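Local coordinates for fuculose-1-phosphate aldolase (Thermus thermophilus, PDB 2FK5), which belongs to the class II aldolase and adducin family, whose AraD-like fold packs helices on both faces of a mixed beta sheet, at residues G27-R32 with E164-A169; R75-R80 with R84-A89; V95-H100 with E178-L183; P119-K124 with L134-A139; E138-R141 with A145-L148. All coordinates share one frame; numbering follows the deposited sequence.

Four of the five contacts reach one mixed sheet. Contacts 1 and 2 use its neighbouring strands 28-32 and 85-89, their centres about 8 Å apart, and are tied by the probable hydrogen bond between Ser30 OG and Tyr78 OH (2.7 Å). Contacts 4 and 5 share Glu138 and Ala139 of helix 130-142, with centres about 6 Å apart. A salt bridge from Arg80 NH1 to Glu138 OE2 (3.0 Å) connects contact 2 with both. Contact 3, centred about 22 Å from contact 1, uses the same long helix 162-191 farther along. The sulfate ion belongs to contact 1, at the start of strand 28-32, where Asn28 ND2 binds it.

Contact 1. Residues G27-R32 with E164-A169; sequences GNFSVR and EALLEA. With SO4 (sulfate ion), chain C.
Leu166 is the one helix residue that meets strand 28-32 closely, and it does so with CB and its two methyls. Its CB lies 3.8 Å from Val31 CG1, the two side chains crossing at about a right angle, and CD2 is 4.2 Å from that same Val31 CG1. Leu166 CD1 reaches farther back along the strand, 4.0 Å from Phe29 CB and 3.9 Å from the carbonyl oxygen Ser30 O. With CG opposite the backbone N (chi1 -175°), the Leu166 side chain extends off the helix toward the strand. Phe29 and Val31 both point at the helix, while Ser30, between them, points to the other face of the sheet, where its OG is hydrogen-bonded to Tyr78 and His74. This is helix 162-191 laid over one face of the central sheet, the short segments running 142° apart with their axes 8.5 Å from each other. Phe9 of helix 3-18 touches both Val31 and Leu166. At the start of the strand, Asn28 ND2 donates a hydrogen bond to O1 of a sulfate ion (3.1 Å, N-H...O angle 144°), and Asn28 OD1 is held by His74 NE2. Lys46, Ser68, Ser42, Val69 N and Gly43 N also bind the sulfate.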
# COMPACT_ATOMS: atom_id res chain seq x y z
N GLY A 27 2.68 -5.64 -19.48
CA GLY A 27 3.02 -4.25 -19.77
C GLY A 27 4.49 -3.89 -19.76
O GLY A 27 5.34 -4.67 -19.35
N ASN A 28 4.79 -2.69 -20.24
CA ASN A 28 6.16 -2.22 -20.27
C ASN A 28 6.17 -0.73 -20.55
O ASN A 28 5.21 -0.18 -21.09
CB ASN A 28 6.94 -2.97 -21.36
CG ASN A 28 6.11 -3.24 -22.59
OD1 ASN A 28 5.81 -2.32 -23.35
ND2 ASN A 28 5.71 -4.49 -22.78
N PHE A 29 7.24 -0.05 -20.16
CA PHE A 29 7.32 1.37 -20.43
C PHE A 29 8.74 1.78 -20.69
O PHE A 29 9.68 1.10 -20.29
CB PHE A 29 6.70 2.21 -19.31
CG PHE A 29 6.73 1.57 -17.96
CD1 PHE A 29 7.68 1.95 -17.02
CD2 PHE A 29 5.77 0.62 -17.62
CE1 PHE A 29 7.66 1.38 -15.74
CE2 PHE A 29 5.75 0.05 -16.36
CZ PHE A 29 6.70 0.43 -15.41
N SER A 30 8.88 2.91 -21.37
CA SER A 30 10.19 3.41 -21.75
C SER A 30 10.20 4.92 -21.89
O SER A 30 9.15 5.57 -21.91
CB SER A 30 10.58 2.82 -23.10
OG SER A 30 9.66 3.27 -24.09
N VAL A 31 11.41 5.46 -22.02
CA VAL A 31 11.60 6.88 -22.24
C VAL A 31 12.70 7.02 -23.30
O VAL A 31 13.58 6.17 -23.41
CB VAL A 31 12.05 7.64 -20.96
CG1 VAL A 31 10.99 7.51 -19.88
CG2 VAL A 31 13.39 7.10 -20.47
N ARG A 32 12.60 8.07 -24.10
CA ARG A 32 13.58 8.34 -25.15
C ARG A 32 14.84 8.86 -24.47
O ARG A 32 14.75 9.63 -23.51
CB ARG A 32 13.03 9.41 -26.09
CG ARG A 32 13.88 9.72 -27.32
CD ARG A 32 13.64 8.70 -28.43
NE ARG A 32 14.14 9.20 -29.70
CZ ARG A 32 15.41 9.14 -30.08
NH1 ARG A 32 16.31 8.59 -29.28
NH2 ARG A 32 15.79 9.66 -31.24
N GLU A 164 9.20 13.39 -16.70
CA GLU A 164 7.92 14.08 -16.87
C GLU A 164 7.14 13.50 -18.04
O GLU A 164 5.90 13.44 -18.01
CB GLU A 164 8.15 15.58 -17.08
CG GLU A 164 8.91 16.24 -15.94
CD GLU A 164 9.01 17.75 -16.09
OE1 GLU A 164 9.79 18.37 -15.34
OE2 GLU A 164 8.29 18.31 -16.94
N ALA A 165 7.86 13.07 -19.07
CA ALA A 165 7.22 12.48 -20.24
C ALA A 165 6.61 11.15 -19.82
O ALA A 165 5.50 10.81 -20.23
CB ALA A 165 8.25 12.26 -21.35
N LEU A 166 7.34 10.40 -19.00
CA LEU A 166 6.84 9.11 -18.53
C LEU A 166 5.60 9.28 -17.65
O LEU A 166 4.62 8.54 -17.79
CB LEU A 166 7.94 8.37 -17.76
CG LEU A 166 7.57 6.95 -17.32
CD1 LEU A 166 7.21 6.09 -18.53
CD2 LEU A 166 8.75 6.34 -16.58
N LEU A 167 5.64 10.25 -16.75
CA LEU A 167 4.50 10.50 -15.87
C LEU A 167 3.31 10.98 -16.69
O LEU A 167 2.15 10.71 -16.36
CB LEU A 167 4.86 11.54 -14.80
CG LEU A 167 5.81 11.01 -13.72
CD1 LEU A 167 6.31 12.15 -12.86
CD2 LEU A 167 5.08 9.97 -12.88
N GLU A 168 3.60 11.70 -17.77
CA GLU A 168 2.55 12.19 -18.64
C GLU A 168 1.89 11.00 -19.34
O GLU A 168 0.66 10.93 -19.43
CB GLU A 168 3.14 13.14 -19.68
CG GLU A 168 2.15 13.68 -20.68
CD GLU A 168 2.84 14.45 -21.80
OE1 GLU A 168 2.14 15.08 -22.61
OE2 GLU A 168 4.08 14.40 -21.87
N ALA A 169 2.71 10.09 -19.86
CA ALA A 169 2.21 8.89 -20.55
C ALA A 169 1.37 8.05 -19.59
O ALA A 169 0.29 7.56 -19.95
CB ALA A 169 3.39 8.07 -21.06
S SO4 C . 7.44 -7.96 -21.24
O1 SO4 C . 7.64 -6.46 -21.43
O2 SO4 C . 8.44 -8.67 -22.15
O3 SO4 C . 7.80 -8.27 -19.91
O4 SO4 C . 6.17 -8.23 -21.81

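Contact 2. Residues R75-R80 with R84-A89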
# COMPACT_ATOMS: atom_id res chain seq x y z
N ARG A 75 10.58 0.87 -30.16
CA ARG A 75 11.60 1.39 -31.08
C ARG A 75 10.99 2.06 -32.30
O ARG A 75 11.39 3.16 -32.69
CB ARG A 75 12.53 0.26 -31.53
CG ARG A 75 13.67 0.75 -32.42
CD ARG A 75 14.57 -0.39 -32.83
NE ARG A 75 13.86 -1.35 -33.66
CZ ARG A 75 14.43 -2.43 -34.20
NH1 ARG A 75 15.72 -2.66 -33.99
NH2 ARG A 75 13.72 -3.26 -34.95
N GLU A 76 10.00 1.41 -32.91
CA GLU A 76 9.36 1.96 -34.09
C GLU A 76 8.64 3.26 -33.77
O GLU A 76 8.65 4.19 -34.56
CB GLU A 76 8.38 0.93 -34.68
CG GLU A 76 8.07 1.14 -36.16
CD GLU A 76 9.31 1.10 -37.03
OE1 GLU A 76 10.17 0.22 -36.79
OE2 GLU A 76 9.43 1.93 -37.96
N VAL A 77 8.00 3.33 -32.60
CA VAL A 77 7.31 4.55 -32.20
C VAL A 77 8.31 5.70 -32.08
O VAL A 77 8.04 6.82 -32.50
CB VAL A 77 6.59 4.39 -30.83
CG1 VAL A 77 6.05 5.72 -30.37
CG2 VAL A 77 5.47 3.38 -30.94
N TYR A 78 9.47 5.43 -31.49
CA TYR A 78 10.46 6.48 -31.34
C TYR A 78 11.06 6.86 -32.69
O TYR A 78 11.39 8.02 -32.92
CB TYR A 78 11.55 6.03 -30.37
CG TYR A 78 11.08 5.98 -28.94
CD1 TYR A 78 11.28 4.85 -28.16
CD2 TYR A 78 10.42 7.07 -28.37
CE1 TYR A 78 10.84 4.80 -26.83
CE2 TYR A 78 9.97 7.04 -27.04
CZ TYR A 78 10.19 5.90 -26.28
OH TYR A 78 9.74 5.84 -24.98
N ARG A 79 11.20 5.88 -33.57
CA ARG A 79 11.74 6.14 -34.91
C ARG A 79 10.81 7.05 -35.70
O ARG A 79 11.24 8.06 -36.25
CB ARG A 79 11.90 4.83 -35.69
CG ARG A 79 13.07 3.95 -35.30
CD ARG A 79 12.97 2.62 -36.05
NE ARG A 79 14.17 1.79 -35.94
CZ ARG A 79 14.28 0.57 -36.46
NH1 ARG A 79 13.25 0.04 -37.11
NH2 ARG A 79 15.41 -0.10 -36.34
N ARG A 80 9.53 6.70 -35.74
CA ARG A 80 8.53 7.44 -36.51
C ARG A 80 7.81 8.62 -35.87
O ARG A 80 7.15 9.38 -36.58
CB ARG A 80 7.49 6.46 -37.05
CG ARG A 80 8.06 5.44 -38.00
CD ARG A 80 7.08 4.32 -38.30
NE ARG A 80 7.67 3.34 -39.20
CZ ARG A 80 7.56 3.38 -40.53
NH1 ARG A 80 6.87 4.35 -41.11
NH2 ARG A 80 8.16 2.46 -41.27
N ARG A 84 8.45 10.99 -26.41
CA ARG A 84 9.55 11.10 -25.45
C ARG A 84 9.42 9.99 -24.39
O ARG A 84 10.35 9.74 -23.62
CB ARG A 84 9.54 12.47 -24.78
CG ARG A 84 9.96 13.60 -25.71
CD ARG A 84 11.35 13.33 -26.28
NE ARG A 84 11.90 14.51 -26.94
CZ ARG A 84 13.12 14.56 -27.48
NH1 ARG A 84 13.91 13.50 -27.43
NH2 ARG A 84 13.54 15.68 -28.05
N ALA A 85 8.27 9.33 -24.36
CA ALA A 85 8.05 8.23 -23.43
C ALA A 85 6.86 7.41 -23.93
O ALA A 85 5.99 7.93 -24.62
CB ALA A 85 7.76 8.78 -22.03
N LEU A 86 6.85 6.13 -23.59
CA LEU A 86 5.76 5.26 -24.01
C LEU A 86 5.35 4.30 -22.90
O LEU A 86 6.20 3.72 -22.23
CB LEU A 86 6.18 4.44 -25.24
CG LEU A 86 5.10 3.60 -25.93
CD1 LEU A 86 4.02 4.52 -26.51
CD2 LEU A 86 5.72 2.77 -27.04
N VAL A 87 4.04 4.14 -22.70
CA VAL A 87 3.55 3.21 -21.70
C VAL A 87 2.60 2.24 -22.37
O VAL A 87 1.67 2.65 -23.06
CB VAL A 87 2.74 3.92 -20.56
CG1 VAL A 87 2.01 2.87 -19.72
CG2 VAL A 87 3.68 4.73 -19.67
N HIS A 88 2.87 0.95 -22.20
CA HIS A 88 2.01 -0.08 -22.75
C HIS A 88 1.41 -0.77 -21.52
O HIS A 88 2.13 -1.27 -20.66
CB HIS A 88 2.80 -1.10 -23.58
CG HIS A 88 1.96 -2.19 -24.15
ND1 HIS A 88 2.37 -3.51 -24.19
CD2 HIS A 88 0.71 -2.18 -24.69
CE1 HIS A 88 1.41 -4.25 -24.71
NE2 HIS A 88 0.40 -3.47 -25.02
N ALA A 89 0.09 -0.78 -21.44
CA ALA A 89 -0.58 -1.39 -20.30
C ALA A 89 -1.78 -2.19 -20.78
O ALA A 89 -2.05 -2.27 -21.99
CB ALA A 89 -1.02 -0.32 -19.32
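The Tyr78 ring turns its edge to the strand, with Ala85 N near the ring plane, 3.9 Å from CE2. Arg84 C approaches the ring obliquely, and the ring of Phe37 meets it from outside the two segments. On the far side of the helix, the guanidinium groups of Arg75 and Arg79 lie against each other, with Arg79 NH2 3.2 Å above the Arg75 plane. Tyr78 CG stands opposite the carbonyl carbon (chi1 -72°), and the ring carries OH across to the strand backbone, 3.3 Å from Ala85 CA. Leu86 N is also close to this OH, but at a poor angle for a bond; Ser30 OG is its hydrogen-bonding partner. Helix 71-80 and strand 85-89 are consecutive elements joined by a short loop, the helix running back over the sheet at 146° to the strand. At the start of the strand, Arg84 and Ala85 both face Gly157 in a classic beta bulge. Next to Tyr78, Val77 and Leu86 meet tip to tip, CG2 to CD2 at 4.0 Å. Away from the sheet, Glu76 pairs with two arginines: OE2 accepts from Arg80 NE at 2.6 Å on its anti side, and OE1 from Arg79 NH1 at 3.1 Å on its syn side.

Contact 3. Residues V95-H100 with E178-L183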
# COMPACT_ATOMS: atom_id res chain seq x y z
N VAL A 95 -9.89 -2.70 -22.91
CA VAL A 95 -9.63 -3.84 -23.78
C VAL A 95 -10.92 -4.57 -24.12
O VAL A 95 -11.10 -5.00 -25.25
CB VAL A 95 -8.62 -4.83 -23.14
CG1 VAL A 95 -8.59 -6.13 -23.93
CG2 VAL A 95 -7.21 -4.20 -23.15
N ALA A 96 -11.82 -4.68 -23.15
CA ALA A 96 -13.10 -5.34 -23.41
C ALA A 96 -13.85 -4.52 -24.45
O ALA A 96 -14.43 -5.07 -25.39
CB ALA A 96 -13.92 -5.44 -22.12
N LEU A 97 -13.84 -3.20 -24.30
CA LEU A 97 -14.54 -2.35 -25.27
C LEU A 97 -13.86 -2.37 -26.64
O LEU A 97 -14.51 -2.13 -27.66
CB LEU A 97 -14.61 -0.90 -24.77
CG LEU A 97 -15.23 -0.65 -23.40
CD1 LEU A 97 -15.72 0.79 -23.33
CD2 LEU A 97 -16.36 -1.61 -23.13
N SER A 98 -12.56 -2.65 -26.67
CA SER A 98 -11.84 -2.67 -27.94
C SER A 98 -12.40 -3.69 -28.93
O SER A 98 -12.24 -3.52 -30.14
CB SER A 98 -10.35 -2.93 -27.70
OG SER A 98 -10.08 -4.31 -27.47
N PHE A 99 -13.04 -4.75 -28.44
CA PHE A 99 -13.60 -5.74 -29.35
C PHE A 99 -14.86 -5.20 -30.00
O PHE A 99 -15.25 -5.66 -31.07
CB PHE A 99 -13.98 -7.05 -28.63
CG PHE A 99 -12.83 -7.75 -27.98
CD1 PHE A 99 -12.54 -7.53 -26.64
CD2 PHE A 99 -12.03 -8.63 -28.70
CE1 PHE A 99 -11.47 -8.18 -26.03
CE2 PHE A 99 -10.96 -9.28 -28.10
CZ PHE A 99 -10.68 -9.05 -26.76
N HIS A 100 -15.48 -4.21 -29.36
CA HIS A 100 -16.74 -3.63 -29.82
C HIS A 100 -16.68 -2.27 -30.50
O HIS A 100 -17.70 -1.80 -31.00
CB HIS A 100 -17.71 -3.52 -28.64
CG HIS A 100 -18.14 -4.85 -28.09
ND1 HIS A 100 -18.11 -5.14 -26.75
CD2 HIS A 100 -18.64 -5.95 -28.71
CE1 HIS A 100 -18.56 -6.37 -26.55
NE2 HIS A 100 -18.89 -6.88 -27.73
N GLU A 178 -10.09 5.06 -17.12
CA GLU A 178 -11.17 5.76 -16.42
C GLU A 178 -12.28 6.14 -17.43
O GLU A 178 -13.46 5.99 -17.14
CB GLU A 178 -10.64 7.01 -15.72
CG GLU A 178 -9.51 6.71 -14.75
CD GLU A 178 -8.93 7.96 -14.11
OE1 GLU A 178 -8.83 8.99 -14.80
OE2 GLU A 178 -8.55 7.89 -12.92
N SER A 179 -11.88 6.62 -18.60
CA SER A 179 -12.85 6.98 -19.63
C SER A 179 -13.60 5.73 -20.13
O SER A 179 -14.80 5.80 -20.38
CB SER A 179 -12.14 7.68 -20.81
OG SER A 179 -11.80 9.03 -20.48
N ALA A 180 -12.90 4.61 -20.25
CA ALA A 180 -13.52 3.35 -20.69
C ALA A 180 -14.54 2.88 -19.65
O ALA A 180 -15.64 2.44 -19.99
CB ALA A 180 -12.45 2.29 -20.90
N GLN A 181 -14.16 2.94 -18.38
CA GLN A 181 -15.07 2.54 -17.30
C GLN A 181 -16.29 3.45 -17.29
O GLN A 181 -17.41 2.98 -17.16
CB GLN A 181 -14.35 2.60 -15.95
CG GLN A 181 -13.19 1.60 -15.88
CD GLN A 181 -12.53 1.53 -14.51
OE1 GLN A 181 -12.67 2.44 -13.70
NE2 GLN A 181 -11.80 0.45 -14.26
N ILE A 182 -16.08 4.76 -17.43
CA ILE A 182 -17.22 5.68 -17.45
C ILE A 182 -18.16 5.33 -18.61
O ILE A 182 -19.39 5.34 -18.46
CB ILE A 182 -16.73 7.15 -17.57
CG1 ILE A 182 -16.11 7.57 -16.23
CG2 ILE A 182 -17.90 8.08 -17.92
CD1 ILE A 182 -15.49 8.97 -16.26
N LEU A 183 -17.58 5.00 -19.77
CA LEU A 183 -18.39 4.60 -20.93
C LEU A 183 -19.21 3.36 -20.60
O LEU A 183 -20.41 3.29 -20.90
CB LEU A 183 -17.48 4.29 -22.13
CG LEU A 183 -16.99 5.48 -22.96
CD1 LEU A 183 -15.91 5.03 -23.95
CD2 LEU A 183 -18.18 6.06 -23.72
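Helix 92-98 packs here against the far part of the long helix 162-191, and Leu97 carries the whole contact. Its CD1 is the atom that touches, 4.1 Å from Leu183 CB and 4.3 Å from Ala180 CB. Ala180 and Leu183 are three residues apart, so their CB atoms project from the same side of the helix. The same methyl also rests 3.7 Å from the carbonyl oxygen Ala180 O, and thus meets backbone as well as side chains. A chi1 of -55° puts Leu97 CG beside the backbone N, with CD1 extended toward the long helix, where it crosses Leu183 obliquely. No hydrogen bond joins the two segments, which bury 102 Å² between them. One residue on, Ser98 OG turns back onto its own helix and donates to Val95 O at 2.5 Å; it also pairs with Gly150 N. Trp189 of a second subunit packs on Leu97, and His186 of that subunit stacks on the ring of His100. Glu178, on the long helix, forms a salt bridge with Arg92 of a third subunit. Two neighbouring subunits thus touch this pair of helices, which lies beside strand 103-104, whose Leu104 rests against both Ala180 and Leu183.

Contact 4. Residues P119-K124 with L134-A139; sequences PVLAPK and LSVAEA
Ser135 O receives the helical hydrogen bond of Ala139 N at 2.9 Å, and the CD1 methyl of Leu121 lies against the same carbonyl, 3.7 Å from Ser135 O. No polar bond crosses between the segments; this methyl does the touching. Around it stand Ser135 CB and Ala139 CB, each 4.0 Å from CD1, and Val136 CG2 at 4.1 Å. Ser135 and Ala139, one turn apart, both point toward the strand, and Val136 adds one methyl from alongside, so CD1 settles against a single turn of helix and touches its backbone as well as its side chains. In Leu121 a chi2 near 175° extends CD1 toward the helix. Ser135 OG takes no part in holding the strand, being hydrogen-bonded to Glu131 O one turn earlier. Ala137 faces away from the strand and packs on helix 71-80. The neighbouring strand 145-148 pairs with 119-121 through backbone bonds from Leu147, and Leu148 touches Leu121. Strand and helix run nearly antiparallel, at 165° with axes 9.9 Å apart, as expected for the first strand and the helix of a beta-alpha-beta crossover, here strand 118-121, helix 130-142 and strand 145-148.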
# COMPACT_ATOMS: atom_id res chain seq x y z
N PRO A 119 -8.02 5.49 -31.31
CA PRO A 119 -8.29 4.49 -32.34
C PRO A 119 -8.02 3.07 -31.86
O PRO A 119 -7.12 2.82 -31.04
CB PRO A 119 -7.35 4.89 -33.47
CG PRO A 119 -6.18 5.47 -32.73
CD PRO A 119 -6.86 6.32 -31.68
N VAL A 120 -8.80 2.13 -32.37
CA VAL A 120 -8.61 0.72 -32.03
C VAL A 120 -7.99 0.08 -33.27
O VAL A 120 -8.57 0.12 -34.35
CB VAL A 120 -9.95 0.03 -31.72
CG1 VAL A 120 -9.72 -1.46 -31.50
CG2 VAL A 120 -10.59 0.66 -30.49
N LEU A 121 -6.80 -0.50 -33.11
CA LEU A 121 -6.10 -1.17 -34.21
C LEU A 121 -6.35 -2.67 -34.09
O LEU A 121 -6.33 -3.21 -32.98
CB LEU A 121 -4.60 -0.90 -34.13
CG LEU A 121 -4.16 0.56 -34.00
CD1 LEU A 121 -2.66 0.62 -33.79
CD2 LEU A 121 -4.57 1.33 -35.24
N ALA A 122 -6.57 -3.35 -35.21
CA ALA A 122 -6.81 -4.79 -35.17
C ALA A 122 -5.94 -5.55 -36.16
O ALA A 122 -6.46 -6.21 -37.06
CB ALA A 122 -8.28 -5.07 -35.44
N PRO A 123 -4.61 -5.48 -36.00
CA PRO A 123 -3.70 -6.18 -36.91
C PRO A 123 -3.69 -7.69 -36.66
O PRO A 123 -4.15 -8.15 -35.62
CD PRO A 123 -3.87 -4.54 -35.15
N LYS A 124 -3.17 -8.44 -37.63
CA LYS A 124 -3.09 -9.89 -37.51
C LYS A 124 -2.43 -10.25 -36.18
O LYS A 124 -2.90 -11.12 -35.44
CB LYS A 124 -2.28 -10.47 -38.66
CG LYS A 124 -2.11 -11.98 -38.59
CD LYS A 124 -1.30 -12.50 -39.76
CE LYS A 124 -1.22 -14.02 -39.72
NZ LYS A 124 -0.42 -14.57 -40.85
N LEU A 134 4.48 -1.33 -36.68
CA LEU A 134 4.18 -0.33 -37.70
C LEU A 134 2.84 0.36 -37.49
O LEU A 134 2.75 1.59 -37.54
CB LEU A 134 4.23 -0.98 -39.08
CG LEU A 134 4.13 -0.04 -40.28
CD1 LEU A 134 5.22 1.01 -40.21
CD2 LEU A 134 4.24 -0.85 -41.56
N SER A 135 1.79 -0.43 -37.25
CA SER A 135 0.45 0.13 -37.03
C SER A 135 0.42 1.09 -35.84
O SER A 135 -0.10 2.20 -35.93
CB SER A 135 -0.56 -1.00 -36.78
OG SER A 135 -0.61 -1.89 -37.87
N VAL A 136 0.97 0.63 -34.72
CA VAL A 136 1.03 1.43 -33.51
C VAL A 136 1.80 2.72 -33.73
O VAL A 136 1.33 3.80 -33.39
CB VAL A 136 1.70 0.63 -32.36
CG1 VAL A 136 1.94 1.53 -31.16
CG2 VAL A 136 0.81 -0.55 -31.97
N ALA A 137 3.00 2.62 -34.31
CA ALA A 137 3.81 3.81 -34.56
C ALA A 137 3.07 4.79 -35.46
O ALA A 137 2.99 5.98 -35.16
CB ALA A 137 5.15 3.41 -35.18
N GLU A 138 2.52 4.30 -36.57
CA GLU A 138 1.80 5.20 -37.46
C GLU A 138 0.63 5.85 -36.73
O GLU A 138 0.38 7.03 -36.89
CB GLU A 138 1.31 4.46 -38.70
CG GLU A 138 2.40 4.23 -39.73
CD GLU A 138 3.07 5.52 -40.16
OE1 GLU A 138 2.35 6.49 -40.46
OE2 GLU A 138 4.32 5.57 -40.19
N ALA A 139 -0.06 5.08 -35.91
CA ALA A 139 -1.19 5.61 -35.17
C ALA A 139 -0.76 6.70 -34.19
O ALA A 139 -1.40 7.75 -34.09
CB ALA A 139 -1.90 4.49 -34.41

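Contact 5. Residues E138-R141 with A145-L148; sequences EALR and ACLL
Leu140 and Cys146 meet between helix and strand, with one branch of the leucine doing most of the touching. Leu140 CD2 sits 3.9 Å from Cys146 SG, and the branch-point carbon CG follows at 4.2 Å from the same sulfur. Cys146 points toward the helix, and its sulfur lies between the backbone N and the carbonyl carbon (chi1 64°), a position that lays SG against the leucine. Leu140 starts out alongside the strand instead, and only the far part of its side chain swings in. CD2 then also reaches the strand backbone, 3.8 Å from Ala145 CA; the methyl of Ala145 itself is turned to the other face of the sheet. One residue earlier on the helix, Ala139 points toward the strand and places its CB 4.3 Å from Cys146 CB, so the cysteine is met by two consecutive helix residues, one at its sulfur and one at its CB. No hydrogen bond links the segments, and the side chains meet through apolar contacts. Phe154 and Val156 of strand 152-157 also touch Leu140, and Pro119 and Val136 touch Cys146. Helix 130-142 gives way within a few residues to strand 145-148, which lies parallel beside strand 118-121: this is the returning half of a beta-alpha-beta crossover, the helix packed over the strand that follows it.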
# COMPACT_ATOMS: atom_id res chain seq x y z
N GLU A 138 2.52 4.30 -36.57
CA GLU A 138 1.80 5.20 -37.46
C GLU A 138 0.63 5.85 -36.73
O GLU A 138 0.38 7.03 -36.89
CB GLU A 138 1.31 4.46 -38.70
CG GLU A 138 2.40 4.23 -39.73
CD GLU A 138 3.07 5.52 -40.16
OE1 GLU A 138 2.35 6.49 -40.46
OE2 GLU A 138 4.32 5.57 -40.19
N ALA A 139 -0.06 5.08 -35.91
CA ALA A 139 -1.19 5.61 -35.17
C ALA A 139 -0.76 6.70 -34.19
O ALA A 139 -1.40 7.75 -34.09
CB ALA A 139 -1.90 4.49 -34.41
N LEU A 140 0.32 6.46 -33.46
CA LEU A 140 0.77 7.45 -32.49
C LEU A 140 1.36 8.71 -33.11
O LEU A 140 1.72 9.66 -32.40
CB LEU A 140 1.75 6.81 -31.49
CG LEU A 140 1.11 5.65 -30.70
CD1 LEU A 140 2.13 5.02 -29.77
CD2 LEU A 140 -0.10 6.17 -29.91
N ARG A 141 1.47 8.74 -34.44
CA ARG A 141 1.97 9.94 -35.10
C ARG A 141 0.87 11.00 -35.04
O ARG A 141 1.15 12.20 -35.01
CB ARG A 141 2.30 9.66 -36.58
CG ARG A 141 3.51 8.78 -36.82
CD ARG A 141 3.76 8.63 -38.31
NE ARG A 141 3.87 9.94 -38.96
CZ ARG A 141 4.02 10.12 -40.27
NH2 ARG A 141 4.11 11.35 -40.76
N ALA A 145 -2.72 8.22 -27.87
CA ALA A 145 -2.89 6.85 -27.38
C ALA A 145 -3.67 6.00 -28.36
O ALA A 145 -4.43 6.52 -29.17
CB ALA A 145 -3.60 6.87 -26.03
N CYS A 146 -3.48 4.69 -28.29
CA CYS A 146 -4.22 3.80 -29.15
C CYS A 146 -4.46 2.48 -28.46
O CYS A 146 -3.77 2.13 -27.50
CB CYS A 146 -3.47 3.58 -30.47
SG CYS A 146 -1.90 2.75 -30.33
N LEU A 147 -5.47 1.76 -28.94
CA LEU A 147 -5.82 0.46 -28.40
C LEU A 147 -5.51 -0.61 -29.43
O LEU A 147 -5.77 -0.43 -30.62
CB LEU A 147 -7.31 0.41 -28.09
CG LEU A 147 -7.76 0.97 -26.75
CD1 LEU A 147 -9.23 1.36 -26.81
CD2 LEU A 147 -7.51 -0.09 -25.68
N LEU A 148 -4.96 -1.72 -28.96
CA LEU A 148 -4.67 -2.86 -29.82
C LEU A 148 -5.75 -3.86 -29.45
O LEU A 148 -5.76 -4.39 -28.34
CB LEU A 148 -3.29 -3.44 -29.50
CG LEU A 148 -2.13 -2.85 -30.30
CD2 LEU A 148 -2.39 -3.06 -31.79